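Local coordinates for protein RNA polymerase II subunit A C-terminal domain phosphatase SSU72 (Homo sapiens, PDB 4H3K) that removes phosphate from phosphoserine and phosphothreonine of proteins, dephosphorylating the C-terminal domain of RNA polymerase II, with roles in RNA processing, termination and pre-mRNA polyadenylation, at residues 59-64 with 72-77. The protein carries 1 engineered substitution. Residues are numbered along the deposited sequence; the frame is centred on the assembly and turned at random.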
# COMPACT_ATOMS: atom_id res chain seq x y z
N GLY B 59 -6.64 -11.69 16.49
CA GLY B 59 -7.66 -12.55 17.07
C GLY B 59 -8.91 -11.78 17.48
O GLY B 59 -8.87 -10.57 17.75
N THR B 60 -10.04 -12.50 17.53
CA THR B 60 -11.28 -11.94 18.03
C THR B 60 -11.18 -11.54 19.51
O THR B 60 -11.89 -10.65 19.98
CB THR B 60 -12.41 -13.00 17.83
OG1 THR B 60 -12.51 -13.28 16.40
CG2 THR B 60 -13.73 -12.47 18.27
N HIS B 61 -10.31 -12.22 20.24
CA HIS B 61 -10.13 -12.01 21.67
C HIS B 61 -8.72 -12.43 22.06
O HIS B 61 -7.99 -13.02 21.26
CB HIS B 61 -11.15 -12.84 22.47
CG HIS B 61 -11.13 -14.29 22.10
ND1 HIS B 61 -10.36 -15.22 22.77
CD2 HIS B 61 -11.76 -14.97 21.11
CE1 HIS B 61 -10.54 -16.41 22.22
NE2 HIS B 61 -11.37 -16.28 21.21
N VAL B 62 -8.36 -12.13 23.30
CA VAL B 62 -7.05 -12.45 23.84
C VAL B 62 -7.14 -13.78 24.55
O VAL B 62 -8.08 -14.04 25.30
CB VAL B 62 -6.60 -11.37 24.83
CG1 VAL B 62 -5.33 -11.79 25.62
CG2 VAL B 62 -6.39 -10.06 24.07
N LYS B 63 -6.15 -14.62 24.29
CA LYS B 63 -6.06 -15.93 24.87
C LYS B 63 -4.72 -16.01 25.62
O LYS B 63 -3.68 -15.54 25.14
CB LYS B 63 -6.17 -16.97 23.75
CG LYS B 63 -6.29 -18.41 24.21
CD LYS B 63 -5.58 -19.39 23.25
CE LYS B 63 -6.53 -20.03 22.23
NZ LYS B 63 -7.22 -19.06 21.29
N LEU B 64 -4.76 -16.56 26.82
CA LEU B 64 -3.57 -16.87 27.56
C LEU B 64 -3.70 -18.33 27.99
O LEU B 64 -4.83 -18.80 28.22
CB LEU B 64 -3.49 -15.98 28.79
CG LEU B 64 -2.62 -14.72 28.86
CD1 LEU B 64 -1.89 -14.39 27.57
CD2 LEU B 64 -3.37 -13.51 29.44
N PRO B 72 -7.95 -22.40 28.29
CA PRO B 72 -7.25 -21.12 28.29
C PRO B 72 -8.01 -20.05 29.06
O PRO B 72 -9.21 -20.19 29.34
CB PRO B 72 -7.21 -20.74 26.80
CG PRO B 72 -8.34 -21.51 26.18
CD PRO B 72 -8.36 -22.80 26.92
N ASN B 73 -7.30 -18.99 29.41
CA ASN B 73 -7.93 -17.78 29.93
C ASN B 73 -8.26 -16.86 28.78
O ASN B 73 -7.45 -16.66 27.86
CB ASN B 73 -6.99 -17.11 30.91
CG ASN B 73 -6.74 -17.97 32.12
OD1 ASN B 73 -7.65 -18.19 32.92
ND2 ASN B 73 -5.52 -18.48 32.25
N VAL B 74 -9.44 -16.28 28.82
CA VAL B 74 -9.85 -15.42 27.72
C VAL B 74 -10.17 -14.03 28.23
O VAL B 74 -10.79 -13.89 29.29
CB VAL B 74 -11.05 -16.03 26.95
CG1 VAL B 74 -11.53 -15.06 25.90
CG2 VAL B 74 -10.66 -17.33 26.28
N TYR B 75 -9.74 -13.01 27.48
CA TYR B 75 -10.02 -11.59 27.78
C TYR B 75 -10.43 -10.81 26.53
O TYR B 75 -10.14 -11.21 25.39
CB TYR B 75 -8.76 -10.92 28.36
CG TYR B 75 -8.27 -11.58 29.61
CD1 TYR B 75 -8.75 -11.18 30.86
CD2 TYR B 75 -7.34 -12.60 29.54
CE1 TYR B 75 -8.30 -11.80 32.03
CE2 TYR B 75 -6.88 -13.22 30.69
CZ TYR B 75 -7.36 -12.82 31.93
OH TYR B 75 -6.90 -13.44 33.05
N ASP B 76 -11.09 -9.67 26.75
CA ASP B 76 -11.32 -8.69 25.71
C ASP B 76 -9.99 -7.98 25.40
O ASP B 76 -9.09 -7.90 26.24
CB ASP B 76 -12.36 -7.66 26.20
CG ASP B 76 -12.97 -6.85 25.06
OD1 ASP B 76 -12.23 -6.25 24.25
OD2 ASP B 76 -14.22 -6.80 24.97
N PHE B 77 -9.85 -7.46 24.18
CA PHE B 77 -8.71 -6.59 23.86
C PHE B 77 -8.65 -5.26 24.64
O PHE B 77 -7.58 -4.65 24.74
CB PHE B 77 -8.67 -6.31 22.36
CG PHE B 77 -7.83 -7.26 21.61
CD1 PHE B 77 -8.38 -8.43 21.08
CD2 PHE B 77 -6.46 -7.00 21.40
CE1 PHE B 77 -7.60 -9.32 20.36
CE2 PHE B 77 -5.67 -7.89 20.66
CZ PHE B 77 -6.23 -9.06 20.16
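V62 CG2 sits above the middle of the F77 ring, 3.8 Å from its centroid and only 3° off the ring normal, the geometry of a CH-pi contact. The valine torsion explains which methyl is used: with CG1 anti to the backbone N (chi1 170°), CG2 is left beside that N and faces the ring. The ring also reaches the turn before the strand, its CE1 lying 3.2 Å from G59 O, while P115 and R117 touch it from outside the hairpin. Were F77 replaced by an alanine, V62 CG2 would probably lose the ring face it lies over, and a gap would be likely to open beside G59 O. On the same face of the two strands as V62, L64 CD2 meets Y75 CE2 at 3.7 Å, the two side chains crossing at about a right angle. This face is turned to helix 81-98, where M84 touches L64 and L88 touches both N73 and Y75; the polar ends settle there too, Y75 OH bonding to D87 and N73 ND2 to Y96. On the opposite face K63 and V74 are exposed, and each meets a residue flanking the strands: V74 CG1 lies 3.3 Å from H61 ND1, oblique to the ring, and K63 CG 3.6 Å from P72 CB. Four backbone hydrogen bonds join the strands. V62 and Y75 exchange a pair, both 2.9 Å between N and O and close to straight. L64 and N73 exchange another, in which N73 N to L64 O is the shorter at 2.7 Å. K63 and V74 form the non-hydrogen-bonded pair between them. Two reciprocal pairs flanking such a position, with seven residues linking the segments, identify an antiparallel two-stranded beta hairpin, separate from the five-stranded central sheet of the phosphatase and packed against helix 81-98.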